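Local coordinates for protein endoglucanase (Acetivibrio cellulolyticus, PDB 5NRM) that probably hydrolyses beta-1,4-glucosidic linkages in cellulose as a whole protein, and here supplies a type I cohesin domain that binds an enzyme-borne dockerin, at residues A[27-37]-A[87-95]; A[40-48]-A[102-113]. All coordinates share one frame; numbering follows the deposited sequence. Where two conformers were deposited one is given.

Contact 1. Residues A[27-37]-A[87-95]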
ATOM      1  N   ILE A  27       8.442  13.137   4.024  1.00 13.45           N
ATOM      2  CA  ILE A  27       7.161  13.191   4.745  1.00 13.73           C
ATOM      3  C   ILE A  27       7.139  14.523   5.439  1.00 15.96           C
ATOM      4  O   ILE A  27       8.123  14.924   6.070  1.00 17.34           O
ATOM      5  CB  ILE A  27       7.066  12.059   5.762  1.00 13.14           C
ATOM      6  CG1 ILE A  27       6.996  10.736   5.006  1.00 12.57           C
ATOM      7  CG2 ILE A  27       5.841  12.197   6.636  1.00 13.44           C
ATOM      8  CD1 ILE A  27       7.089   9.485   5.868  1.00 12.39           C
ATOM      9  N   SER A  28       6.028  15.249   5.278  1.00 17.01           N
ATOM     10  CA  SER A  28       5.821  16.586   5.934  1.00 18.95           C
ATOM     11  C   SER A  28       5.416  16.439   7.404  1.00 18.85           C
ATOM     12  O   SER A  28       5.151  15.319   7.884  1.00 17.75           O
ATOM     13  CB  SER A  28       4.721  17.391   5.239  1.00 20.48           C
ATOM     14  OG  SER A  28       3.424  16.793   5.456  1.00 21.29           O
ATOM     15  N   LYS A  29       5.341  17.570   8.114  1.00 20.78           N
ATOM     16  CA  LYS A  29       4.813  17.548   9.478  1.00 20.86           C
ATOM     17  C   LYS A  29       3.344  17.044   9.520  1.00 18.90           C
ATOM     18  O   LYS A  29       2.934  16.562  10.589  1.00 17.72           O
ATOM     19  CB  LYS A  29       4.954  18.913  10.180  1.00 22.54           C
ATOM     20  CG  LYS A  29       6.415  19.220  10.542  1.00 25.50           C
ATOM     21  CD  LYS A  29       6.557  20.674  10.995  1.00 28.18           C
ATOM     22  CE  LYS A  29       8.023  21.073  10.922  1.00 28.63           C
ATOM     23  NZ  LYS A  29       8.376  21.984  12.009  1.00 32.25           N
ATOM     24  N   ASN A  30       2.626  17.012   8.378  1.00 17.26           N
ATOM     25  CA  ASN A  30       1.275  16.432   8.330  1.00 16.87           C
ATOM     26  C   ASN A  30       1.266  14.931   8.283  1.00 15.92           C
ATOM     27  O   ASN A  30       0.230  14.277   8.435  1.00 15.50           O
ATOM     28  CB  ASN A  30       0.473  16.999   7.171  1.00 18.31           C
ATOM     29  CG  ASN A  30       0.268  18.497   7.305  1.00 22.41           C
ATOM     30  OD1 ASN A  30       0.132  19.011   8.387  1.00 24.81           O
ATOM     31  ND2 ASN A  30       0.263  19.191   6.195  1.00 26.47           N
ATOM     32  N   GLY A  31       2.445  14.346   8.113  1.00 14.28           N
ATOM     33  CA  GLY A  31       2.548  12.917   8.182  1.00 13.53           C
ATOM     34  C   GLY A  31       1.923  12.128   7.017  1.00 12.24           C
ATOM     35  O   GLY A  31       1.478  12.702   6.003  1.00 12.93           O
ATOM     36  N   ILE A  32       1.888  10.808   7.172  1.00 11.93           N
ATOM     37  CA  ILE A  32       1.207   9.923   6.264  1.00 10.92           C
ATOM     38  C   ILE A  32       0.251   9.065   7.062  1.00 10.93           C
ATOM     39  O   ILE A  32       0.700   8.269   7.916  1.00 10.56           O
ATOM     40  CB  ILE A  32       2.190   9.030   5.491  1.00 11.16           C
ATOM     41  CG1 ILE A  32       3.106   9.868   4.584  1.00 11.77           C
ATOM     42  CG2 ILE A  32       1.468   7.919   4.735  1.00 10.79           C
ATOM     43  CD1 ILE A  32       2.451  10.637   3.475  1.00 12.51           C
ATOM     44  N   SER A  33      -1.045   9.190   6.804  1.00 10.18           N
ATOM     45  CA  SER A  33      -2.097   8.407   7.444  1.00 10.14           C
ATOM     46  C   SER A  33      -2.638   7.285   6.598  1.00  9.71           C
ATOM     47  O   SER A  33      -3.284   6.402   7.145  1.00  9.64           O
ATOM     48  CB  SER A  33      -3.264   9.268   7.889  1.00 10.31           C
ATOM     49  OG  SER A  33      -2.869  10.224   8.868  1.00 11.34           O
ATOM     50  N   THR A  34      -2.438   7.333   5.288  1.00  9.75           N
ATOM     51  CA  THR A  34      -2.940   6.256   4.406  1.00 10.19           C
ATOM     52  C   THR A  34      -1.957   6.008   3.282  1.00  9.50           C
ATOM     53  O   THR A  34      -1.290   6.969   2.810  1.00  9.28           O
ATOM     54  CB  THR A  34      -4.347   6.615   3.745  1.00 11.75           C
ATOM     55  OG1 THR A  34      -4.181   7.252   2.464  1.00 12.40           O
ATOM     56  CG2 THR A  34      -5.142   7.577   4.510  1.00 12.85           C
ATOM     57  N   ALA A  35      -1.899   4.791   2.784  1.00  8.84           N
ATOM     58  CA  ALA A  35      -1.108   4.488   1.578  1.00  8.79           C
ATOM     59  C   ALA A  35      -1.672   3.316   0.876  1.00  8.15           C
ATOM     60  O   ALA A  35      -2.085   2.345   1.552  1.00  8.26           O
ATOM     61  CB  ALA A  35       0.346   4.243   1.920  1.00  9.03           C
ATOM     62  N   ASP A  36      -1.621   3.312  -0.472  1.00  7.72           N
ATOM     63  CA  ASP A  36      -1.848   2.119  -1.242  1.00  7.88           C
ATOM     64  C   ASP A  36      -1.073   2.178  -2.503  1.00  7.99           C
ATOM     65  O   ASP A  36      -1.088   3.177  -3.195  1.00  8.32           O
ATOM     66  CB  ASP A  36      -3.361   1.819  -1.512  1.00  8.19           C
ATOM     67  CG  ASP A  36      -3.998   2.798  -2.485  1.00  8.39           C
ATOM     68  OD1 ASP A  36      -4.274   3.884  -2.007  1.00  8.65           O
ATOM     69  OD2 ASP A  36      -4.174   2.463  -3.672  1.00  9.14           O
ATOM     70  N   PHE A  37      -0.485   1.063  -2.864  1.00  8.21           N
ATOM     71  CA  PHE A  37       0.245   0.999  -4.151  1.00  8.23           C
ATOM     72  C   PHE A  37       0.530  -0.439  -4.493  1.00  8.69           C
ATOM     73  O   PHE A  37       0.387  -1.324  -3.639  1.00  8.55           O
ATOM     74  CB  PHE A  37       1.518   1.866  -4.179  1.00  8.42           C
ATOM     75  CG  PHE A  37       2.527   1.552  -3.109  1.00  8.43           C
ATOM     76  CD1 PHE A  37       3.464   0.555  -3.220  1.00  8.57           C
ATOM     77  CD2 PHE A  37       2.508   2.272  -1.904  1.00  8.84           C
ATOM     78  CE1 PHE A  37       4.397   0.330  -2.225  1.00  8.51           C
ATOM     79  CE2 PHE A  37       3.435   2.086  -0.920  1.00  8.58           C
ATOM     80  CZ  PHE A  37       4.380   1.081  -1.064  1.00  8.55           C
ATOM     81  N   TYR A  87      -0.332   8.485  12.601  1.00 13.18           N
ATOM     82  CA  TYR A  87       0.287   8.705  11.312  1.00 13.52           C
ATOM     83  C   TYR A  87       1.809   8.477  11.388  1.00 13.25           C
ATOM     84  O   TYR A  87       2.433   8.590  12.442  1.00 13.11           O
ATOM     85  CB  TYR A  87      -0.009  10.079  10.708  1.00 14.92           C
ATOM     86  CG  TYR A  87       0.154  11.236  11.614  1.00 17.25           C
ATOM     87  CD1 TYR A  87      -0.877  11.600  12.471  1.00 18.43           C
ATOM     88  CD2 TYR A  87       1.344  11.920  11.684  1.00 19.16           C
ATOM     89  CE1 TYR A  87      -0.731  12.676  13.348  1.00 22.04           C
ATOM     90  CE2 TYR A  87       1.505  12.975  12.532  1.00 22.01           C
ATOM     91  CZ  TYR A  87       0.494  13.346  13.360  1.00 23.29           C
ATOM     92  OH  TYR A  87       0.757  14.411  14.194  1.00 32.82           O
ATOM     93  N   ILE A  88       2.351   8.166  10.211  1.00 12.29           N
ATOM     94  CA  ILE A  88       3.807   7.940  10.025  1.00 12.56           C
ATOM     95  C   ILE A  88       4.401   9.303   9.909  1.00 13.75           C
ATOM     96  O   ILE A  88       3.924  10.166   9.176  1.00 14.26           O
ATOM     97  CB  ILE A  88       4.096   7.092   8.768  1.00 11.82           C
ATOM     98  CG1 ILE A  88       3.523   5.718   8.896  1.00 11.92           C
ATOM     99  CG2 ILE A  88       5.591   7.136   8.464  1.00 11.66           C
ATOM    100  CD1 ILE A  88       3.445   4.971   7.625  1.00 11.73           C
ATOM    101  N   SER A  89       5.462   9.573  10.672  1.00 15.76           N
ATOM    102  CA  SER A  89       6.050  10.881  10.767  1.00 16.68           C
ATOM    103  C   SER A  89       7.539  10.961  10.312  1.00 16.36           C
ATOM    104  O   SER A  89       8.064  12.051   9.989  1.00 17.69           O
ATOM    105  CB  SER A  89       6.012  11.310  12.243  1.00 18.60           C
ATOM    106  OG  SER A  89       6.621  10.257  13.053  1.00 20.14           O
ATOM    107  N   THR A  90       8.149   9.788  10.196  1.00 14.51           N
ATOM    108  CA  THR A  90       9.594   9.696  10.012  1.00 14.44           C
ATOM    109  C   THR A  90       9.902   9.036   8.688  1.00 12.14           C
ATOM    110  O   THR A  90       9.319   8.043   8.317  1.00 11.55           O
ATOM    111  CB  THR A  90      10.162   8.832  11.161  1.00 15.69           C
ATOM    112  OG1 THR A  90       9.878   9.553  12.367  1.00 17.70           O
ATOM    113  CG2 THR A  90      11.674   8.653  11.023  1.00 16.22           C
ATOM    114  N   ASP A  91      10.821   9.651   7.972  1.00 11.28           N
ATOM    115  CA  ASP A  91      11.300   9.096   6.744  1.00 10.94           C
ATOM    116  C   ASP A  91      12.093   7.814   7.011  1.00 10.90           C
ATOM    117  O   ASP A  91      12.798   7.705   8.024  1.00 11.91           O
ATOM    118  CB  ASP A  91      12.231  10.094   6.029  1.00 11.31           C
ATOM    119  CG  ASP A  91      11.528  11.339   5.479  1.00 11.71           C
ATOM    120  OD1 ASP A  91      10.315  11.295   5.440  1.00 11.32           O
ATOM    121  OD2 ASP A  91      12.282  12.310   5.032  1.00 12.47           O
ATOM    122  N   GLY A  92      12.042   6.897   6.052  1.00 10.40           N
ATOM    123  CA  GLY A  92      12.788   5.658   6.164  1.00 10.48           C
ATOM    124  C   GLY A  92      12.109   4.545   5.419  1.00  9.96           C
ATOM    125  O   GLY A  92      11.375   4.752   4.455  1.00  9.91           O
ATOM    126  N   VAL A  93      12.358   3.332   5.888  1.00  9.55           N
ATOM    127  CA  VAL A  93      11.880   2.142   5.271  1.00  9.00           C
ATOM    128  C   VAL A  93      10.420   1.963   5.677  1.00  8.87           C
ATOM    129  O   VAL A  93      10.052   1.887   6.850  1.00  9.33           O
ATOM    130  CB  VAL A  93      12.744   0.876   5.655  1.00  9.02           C
ATOM    131  CG1 VAL A  93      12.164  -0.327   4.977  1.00  8.87           C
ATOM    132  CG2 VAL A  93      14.159   1.060   5.222  1.00  9.14           C
ATOM    133  N   PHE A  94       9.609   1.858   4.646  1.00  9.01           N
ATOM    134  CA  PHE A  94       8.163   1.598   4.759  1.00  8.79           C
ATOM    135  C   PHE A  94       7.780   0.131   4.615  1.00  8.60           C
ATOM    136  O   PHE A  94       6.839  -0.334   5.245  1.00  8.74           O
ATOM    137  CB  PHE A  94       7.438   2.436   3.653  1.00  9.32           C
ATOM    138  CG  PHE A  94       5.923   2.268   3.636  1.00  9.89           C
ATOM    139  CD1 PHE A  94       5.118   2.911   4.586  1.00 10.43           C
ATOM    140  CD2 PHE A  94       5.326   1.563   2.669  1.00 10.59           C
ATOM    141  CE1 PHE A  94       3.741   2.761   4.493  1.00 11.01           C
ATOM    142  CE2 PHE A  94       3.957   1.378   2.606  1.00 11.53           C
ATOM    143  CZ  PHE A  94       3.159   2.020   3.481  1.00 10.85           C
ATOM    144  N   ALA A  95       8.448  -0.606   3.735  1.00  8.44           N
ATOM    145  CA  ALA A  95       8.232  -2.060   3.588  1.00  8.52           C
ATOM    146  C   ALA A  95       9.543  -2.730   3.280  1.00  9.04           C
ATOM    147  O   ALA A  95      10.367  -2.170   2.541  1.00  9.24           O
ATOM    148  CB  ALA A  95       7.242  -2.374   2.493  1.00  8.40           C
TER
HETATM  149  O   HOH W   1       9.695  13.532   8.346  1.00 24.49           O
HETATM  150  O   HOH W   2       6.349  14.055  10.155  1.00 24.07           O
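Ser-89 O, which lies beside the CG2 branch of Ile-27, is gripped by two water molecules that tie it to the neighbouring loop. One water donates to Ser-89 O and Ile-27 O; the other, 2.6 Å from Ser-89 O, also donates to Ser-28 O. Asp-91 holds the start of the same loop: its OD1 offers the syn lone pair to Ile-27 N at 3.0 Å, while OD2 takes the amide of Gly-26. In the same region Ile-27 CD1 lies 3.8 Å from Ile-88 CG2. Further along, Ile-32 and Ile-88 form an isolated antiparallel bridge of the hydrogen-bonded kind. Its Ile-88 N to Ile-32 O bond is 2.8 Å long and nearly straight, at 169°; the return bond from Ile-32 N lies in the carbonyl plane of Ile-88. The type I turn from Ser-28 to Gly-31 leads into this bridge, and Asn-30 O sits over one face of the Tyr-87 ring.

In the cohesin beta-sandwich, strand 34-41 then diverges from segment 87-95 and only side chains span the gap. Ala-35 CB stands 3.9 Å from Phe-94 CZ. Phe-37 and Phe-94 meet rim to rim, CE2 to CE2 at 3.6 Å, with planes at 41°. A chi1 of 180° turns the Phe-94 ring, CG opposite the backbone N, toward Phe-37 and Ala-35; Ile-88 CD1 lies in its plane at the ring edge and Phe-64 packs edge-to-face. Alternate residues Thr-34 and Asp-36 point away from this core, and both hydrogen-bond Ser-13 of the bound dockerin chain.

Contact 2. Residues A[40-48]-A[102-113]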
ATOM      1  N   THR A  40       5.398  -4.378  -8.613  1.00 10.03           N
ATOM      2  CA  THR A  40       5.706  -5.441  -9.570  1.00 10.83           C
ATOM      3  C   THR A  40       7.151  -5.844  -9.391  1.00 11.14           C
ATOM      4  O   THR A  40       8.006  -5.042  -9.031  1.00 11.51           O
ATOM      5  CB  THR A  40       5.328  -5.118 -11.005  1.00 12.79           C
ATOM      6  OG1 THR A  40       5.984  -3.940 -11.395  1.00 15.37           O
ATOM      7  CG2 THR A  40       3.833  -4.936 -11.083  1.00 12.58           C
ATOM      8  N   TYR A  41       7.430  -7.110  -9.687  1.00 11.31           N
ATOM      9  CA  TYR A  41       8.810  -7.641  -9.617  1.00 10.83           C
ATOM     10  C   TYR A  41       8.996  -8.640 -10.710  1.00 11.50           C
ATOM     11  O   TYR A  41       8.037  -9.325 -11.161  1.00 11.45           O
ATOM     12  CB  TYR A  41       9.120  -8.150  -8.215  1.00 10.24           C
ATOM     13  CG  TYR A  41       8.268  -9.310  -7.799  1.00  9.72           C
ATOM     14  CD1 TYR A  41       8.667 -10.654  -8.081  1.00 10.03           C
ATOM     15  CD2 TYR A  41       7.063  -9.123  -7.139  1.00  9.81           C
ATOM     16  CE1 TYR A  41       7.846 -11.720  -7.753  1.00 10.10           C
ATOM     17  CE2 TYR A  41       6.260 -10.177  -6.810  1.00  9.93           C
ATOM     18  CZ  TYR A  41       6.635 -11.492  -7.095  1.00 10.46           C
ATOM     19  OH  TYR A  41       5.805 -12.582  -6.794  1.00 10.85           O
ATOM     20  N   ASP A  42      10.253  -8.856 -11.055  1.00 11.07           N
ATOM     21  CA  ASP A  42      10.551  -9.818 -12.152  1.00 12.01           C
ATOM     22  C   ASP A  42      10.497 -11.243 -11.606  1.00 12.07           C
ATOM     23  O   ASP A  42      11.454 -11.763 -10.963  1.00 11.41           O
ATOM     24  CB  ASP A  42      11.933  -9.526 -12.729  1.00 12.71           C
ATOM     25  CG  ASP A  42      12.322 -10.433 -13.865  1.00 13.44           C
ATOM     26  OD1 ASP A  42      11.592 -11.417 -14.116  1.00 14.31           O
ATOM     27  OD2 ASP A  42      13.363 -10.127 -14.503  1.00 14.63           O
ATOM     28  N   ALA A  43       9.337 -11.869 -11.816  1.00 12.38           N
ATOM     29  CA  ALA A  43       9.118 -13.194 -11.210  1.00 12.28           C
ATOM     30  C   ALA A  43       9.906 -14.244 -11.966  1.00 12.88           C
ATOM     31  O   ALA A  43       9.998 -15.356 -11.458  1.00 12.94           O
ATOM     32  CB  ALA A  43       7.641 -13.565 -11.191  1.00 13.16           C
ATOM     33  N   THR A  44      10.554 -13.935 -13.103  1.00 12.62           N
ATOM     34  CA  THR A  44      11.397 -14.940 -13.738  1.00 13.34           C
ATOM     35  C   THR A  44      12.710 -15.102 -12.987  1.00 12.77           C
ATOM     36  O   THR A  44      13.389 -16.116 -13.183  1.00 13.41           O
ATOM     37  CB  THR A  44      11.722 -14.591 -15.200  1.00 14.30           C
ATOM     38  OG1 THR A  44      12.683 -13.518 -15.284  1.00 14.15           O
ATOM     39  CG2 THR A  44      10.482 -14.331 -15.959  1.00 14.84           C
ATOM     40  N   LYS A  45      13.026 -14.146 -12.117  1.00 12.39           N
ATOM     41  CA  LYS A  45      14.257 -14.174 -11.343  1.00 12.18           C
ATOM     42  C   LYS A  45      14.080 -14.225  -9.824  1.00 11.55           C
ATOM     43  O   LYS A  45      14.996 -14.608  -9.138  1.00 10.61           O
ATOM     44  CB  LYS A  45      15.093 -12.986 -11.693  1.00 13.17           C
ATOM     45  CG  LYS A  45      15.514 -12.956 -13.155  1.00 14.88           C
ATOM     46  CD  LYS A  45      16.345 -11.710 -13.435  1.00 16.48           C
ATOM     47  CE  LYS A  45      16.433 -11.462 -14.938  1.00 19.85           C
ATOM     48  NZ  LYS A  45      17.708 -10.821 -15.236  1.00 22.73           N
ATOM     49  N   LEU A  46      12.914 -13.832  -9.343  1.00 10.52           N
ATOM     50  CA  LEU A  46      12.670 -13.688  -7.936  1.00 10.22           C
ATOM     51  C   LEU A  46      11.439 -14.473  -7.555  1.00 10.55           C
ATOM     52  O   LEU A  46      10.382 -14.379  -8.220  1.00 10.72           O
ATOM     53  CB  LEU A  46      12.456 -12.231  -7.522  1.00  9.80           C
ATOM     54  CG  LEU A  46      13.536 -11.188  -7.849  1.00  9.99           C
ATOM     55  CD1 LEU A  46      13.001  -9.808  -7.555  1.00 10.03           C
ATOM     56  CD2 LEU A  46      14.879 -11.478  -7.140  1.00 10.11           C
ATOM     57  N   GLU A  47      11.539 -15.111  -6.425  1.00 11.18           N
ATOM     58  CA  GLU A  47      10.406 -15.818  -5.777  1.00 12.21           C
ATOM     59  C   GLU A  47      10.036 -14.988  -4.516  1.00 11.04           C
ATOM     60  O   GLU A  47      10.836 -14.885  -3.594  1.00 10.70           O
ATOM     61  CB  GLU A  47      10.787 -17.222  -5.398  1.00 13.76           C
ATOM     62  CG  GLU A  47       9.685 -17.976  -4.654  1.00 17.01           C
ATOM     63  CD  GLU A  47      10.171 -19.230  -3.842  1.00 21.25           C
ATOM     64  OE1 GLU A  47      11.383 -19.488  -3.507  1.00 25.06           O
ATOM     65  OE2 GLU A  47       9.231 -19.977  -3.415  1.00 29.40           O
ATOM     66  N   TYR A  48       8.840 -14.381  -4.517  1.00 10.28           N
ATOM     67  CA  TYR A  48       8.363 -13.675  -3.321  1.00  9.98           C
ATOM     68  C   TYR A  48       8.054 -14.580  -2.195  1.00 10.50           C
ATOM     69  O   TYR A  48       7.327 -15.555  -2.368  1.00 12.57           O
ATOM     70  CB  TYR A  48       7.160 -12.838  -3.675  1.00  9.99           C
ATOM     71  CG  TYR A  48       6.588 -12.039  -2.531  1.00  9.88           C
ATOM     72  CD1 TYR A  48       7.224 -10.887  -2.109  1.00  9.80           C
ATOM     73  CD2 TYR A  48       5.384 -12.422  -1.908  1.00  9.56           C
ATOM     74  CE1 TYR A  48       6.707 -10.113  -1.128  1.00  9.57           C
ATOM     75  CE2 TYR A  48       4.888 -11.627  -0.904  1.00  9.77           C
ATOM     76  CZ  TYR A  48       5.525 -10.454  -0.567  1.00  9.58           C
ATOM     77  OH  TYR A  48       4.887  -9.700   0.438  1.00 11.11           O
ATOM     78  N   LYS A 102      16.190 -16.815  -7.738  1.00 10.89           N
ATOM     79  CA  LYS A 102      16.231 -18.094  -8.370  1.00 11.82           C
ATOM     80  C   LYS A 102      17.693 -18.465  -8.715  1.00 12.59           C
ATOM     81  O   LYS A 102      18.453 -17.624  -9.215  1.00 12.90           O
ATOM     82  CB  LYS A 102      15.319 -18.153  -9.591  1.00 12.08           C
ATOM     83  CG  LYS A 102      13.877 -17.961  -9.137  1.00 11.56           C
ATOM     84  CD  LYS A 102      12.904 -18.097 -10.310  1.00 12.06           C
ATOM     85  CE  LYS A 102      11.446 -18.092  -9.878  1.00 11.46           C
ATOM     86  NZ  LYS A 102      10.545 -18.122 -11.091  1.00 11.83           N
ATOM     87  N   SER A 103      18.017 -19.734  -8.522  1.00 13.64           N
ATOM     88  CA  SER A 103      19.378 -20.214  -8.788  1.00 15.09           C
ATOM     89  C   SER A 103      19.770 -20.143 -10.265  1.00 16.54           C
ATOM     90  O   SER A 103      20.955 -20.047 -10.533  1.00 17.86           O
ATOM     91  CB  SER A 103      19.605 -21.645  -8.265  1.00 16.83           C
ATOM     92  OG  SER A 103      18.562 -22.524  -8.746  1.00 18.46           O
ATOM     93  N   SER A 104      18.801 -20.095 -11.186  1.00 16.65           N
ATOM     94  CA  SER A 104      19.011 -19.993 -12.640  0.50 17.92           C
ATOM     95  C   SER A 104      19.374 -18.615 -13.125  1.00 17.88           C
ATOM     96  O   SER A 104      19.794 -18.477 -14.244  1.00 19.88           O
ATOM     97  CB  SER A 104      17.725 -20.359 -13.391  0.50 17.98           C
ATOM     98  OG  SER A 104      16.701 -19.434 -13.042  0.50 17.04           O
ATOM     99  N   ALA A 105      19.152 -17.597 -12.298  1.00 17.51           N
ATOM    100  CA  ALA A 105      19.299 -16.239 -12.739  1.00 18.52           C
ATOM    101  C   ALA A 105      20.776 -15.909 -12.988  1.00 19.80           C
ATOM    102  O   ALA A 105      21.630 -16.268 -12.199  1.00 19.42           O
ATOM    103  CB  ALA A 105      18.683 -15.290 -11.729  1.00 18.21           C
ATOM    104  N   ALA A 106      21.068 -15.218 -14.097  1.00 20.85           N
ATOM    105  CA  ALA A 106      22.430 -14.974 -14.522  1.00 22.86           C
ATOM    106  C   ALA A 106      23.097 -13.907 -13.679  1.00 21.46           C
ATOM    107  O   ALA A 106      22.515 -12.840 -13.476  1.00 20.63           O
ATOM    108  CB  ALA A 106      22.435 -14.519 -15.999  1.00 23.93           C
ATOM    109  N   ILE A 107      24.326 -14.165 -13.253  1.00 22.35           N
ATOM    110  CA  ILE A 107      25.188 -13.160 -12.607  1.00 22.43           C
ATOM    111  C   ILE A 107      25.419 -11.983 -13.529  1.00 22.49           C
ATOM    112  O   ILE A 107      25.619 -12.141 -14.743  1.00 22.41           O
ATOM    113  CB  ILE A 107      26.536 -13.788 -12.109  1.00 24.13           C
ATOM    114  CG1 ILE A 107      26.295 -14.564 -10.797  1.00 26.67           C
ATOM    115  CG2 ILE A 107      27.640 -12.759 -11.866  1.00 24.40           C
ATOM    116  CD1 ILE A 107      25.989 -16.004 -11.051  1.00 29.63           C
ATOM    117  N   GLY A 108      25.348 -10.807 -12.935  1.00 21.88           N
ATOM    118  CA  GLY A 108      25.360  -9.535 -13.632  1.00 21.41           C
ATOM    119  C   GLY A 108      24.004  -9.055 -14.181  1.00 20.36           C
ATOM    120  O   GLY A 108      23.899  -7.886 -14.603  1.00 21.41           O
ATOM    121  N   SER A 109      22.985  -9.918 -14.235  1.00 19.68           N
ATOM    122  CA  SER A 109      21.640  -9.460 -14.707  1.00 19.62           C
ATOM    123  C   SER A 109      20.898  -8.758 -13.582  1.00 18.39           C
ATOM    124  O   SER A 109      21.433  -8.675 -12.475  1.00 17.05           O
ATOM    125  CB  SER A 109      20.835 -10.611 -15.262  1.00 20.45           C
ATOM    126  OG  SER A 109      20.335 -11.519 -14.261  1.00 20.48           O
ATOM    127  N   LYS A 110      19.732  -8.190 -13.913  1.00 17.43           N
ATOM    128  CA  LYS A 110      18.977  -7.385 -12.941  1.00 17.11           C
ATOM    129  C   LYS A 110      17.531  -7.888 -12.882  1.00 14.95           C
ATOM    130  O   LYS A 110      16.977  -8.270 -13.887  1.00 16.41           O
ATOM    131  CB  LYS A 110      18.859  -5.892 -13.320  1.00 19.37           C
ATOM    132  CG  LYS A 110      20.089  -5.215 -13.775  1.00 23.56           C
ATOM    133  CD  LYS A 110      21.078  -4.965 -12.702  1.00 25.02           C
ATOM    134  CE  LYS A 110      22.204  -4.132 -13.288  1.00 26.85           C
ATOM    135  NZ  LYS A 110      23.375  -5.013 -13.622  1.00 28.74           N
ATOM    136  N   ALA A 111      16.982  -7.903 -11.682  1.00 13.35           N
ATOM    137  CA  ALA A 111      15.572  -8.251 -11.439  1.00 12.45           C
ATOM    138  C   ALA A 111      14.891  -6.962 -10.998  1.00 12.12           C
ATOM    139  O   ALA A 111      15.076  -6.528  -9.869  1.00 11.73           O
ATOM    140  CB  ALA A 111      15.410  -9.329 -10.402  1.00 11.60           C
ATOM    141  N   GLU A 112      14.119  -6.351 -11.890  1.00 12.89           N
ATOM    142  CA  GLU A 112      13.454  -5.090 -11.614  1.00 13.74           C
ATOM    143  C   GLU A 112      12.388  -5.271 -10.540  1.00 12.39           C
ATOM    144  O   GLU A 112      11.676  -6.327 -10.469  1.00 12.54           O
ATOM    145  CB  GLU A 112      12.801  -4.548 -12.859  1.00 15.28           C
ATOM    146  CG  GLU A 112      13.828  -4.060 -13.871  1.00 18.21           C
ATOM    147  CD  GLU A 112      13.254  -3.417 -15.088  1.00 21.17           C
ATOM    148  OE1 GLU A 112      12.004  -3.419 -15.189  1.00 24.24           O
ATOM    149  OE2 GLU A 112      14.085  -2.939 -15.910  1.00 26.44           O
ATOM    150  N   VAL A 113      12.267  -4.253  -9.673  1.00 11.43           N
ATOM    151  CA  VAL A 113      11.246  -4.207  -8.640  1.00 11.30           C
ATOM    152  C   VAL A 113      10.730  -2.740  -8.737  1.00 11.31           C
ATOM    153  O   VAL A 113      11.503  -1.816  -8.550  1.00 11.16           O
ATOM    154  CB  VAL A 113      11.757  -4.477  -7.222  1.00 10.84           C
ATOM    155  CG1 VAL A 113      10.643  -4.463  -6.205  1.00 10.56           C
ATOM    156  CG2 VAL A 113      12.447  -5.834  -7.141  1.00 10.92           C
TER
HETATM  157  O   HOH W   3      13.939  -7.527 -14.594  1.00 16.91           O
HETATM  158  O   HOH W   4      16.222 -16.626 -13.437  1.00 18.14           O
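Lys-45 and Lys-102 each reach over to the other segment and end on main-chain oxygen. Lys-102 NZ meets Ala-43 O at 2.8 Å, with a C=O...N angle of 162°. Its chain, extended beyond CG, runs alongside the 43-45 backbone, with CG by Lys-45 O and CD by Thr-44 O, and its own amide N donates to Lys-45 O at 2.9 Å. Lys-45 is bent at its last torsion (chi4 -149°), which sets NZ 3.0 Å from Lys-110 O, above the carbonyl plane (53° out of it), and within a weak bond of 2.9 Å to Ser-109 OG. On the strand side, Asp-42 N donates to Glu-112 O at 3.0 Å. Next to it, Tyr-41 and Val-113 form a non-hydrogen-bonded antiparallel pair that joins strands 34-41 and 110-116. Leu-46 fills the inner side: its CG is 3.7 Å from Ala-111 CB, and its CD1 meets Val-113 CG2, the two side chains crossing at about a right angle.

In the second shell, Asp-42 OD1 closes an Asx turn by accepting from Thr-44 N, and takes Thr-44 OG1 from the same face of the carboxylate. With the Lys-45 N to Asp-42 O bond, this is consistent with a firmly held 42-45 loop. Asp-42 OD2 takes a water that also bonds Lys-110 O and Glu-112 N. Ser-109 OG donates to Ala-106 O at 2.7 Å across the type II turn 106-109. No salt bridge joins the segments: beside the backbone bonds and Leu-46 packing, the ammonium groups probably contribute through charge-dipole attraction to neutral oxygens.

Overall arrangement
The two contacts lie on opposite sides of the chain's centre, their own centres 28 Å apart, and clasp the two ends of the cohesin beta-sandwich. Strand 34-41 serves both: its beginning belongs to contact 1, its end to contact 2. Along the chain the segments alternate, in the order 27-37, 40-48, 87-95 and 102-113, so the two pairings interlock in sequence although they touch nowhere else. Strand 92-101 starts in contact 1, pairs with strand 46-53 of contact 2, and is followed by strand 110-116. The dockerin chain meets the first part of the shared strand, at contact 1, whereas contact 2 is touched by no other chain of the complex.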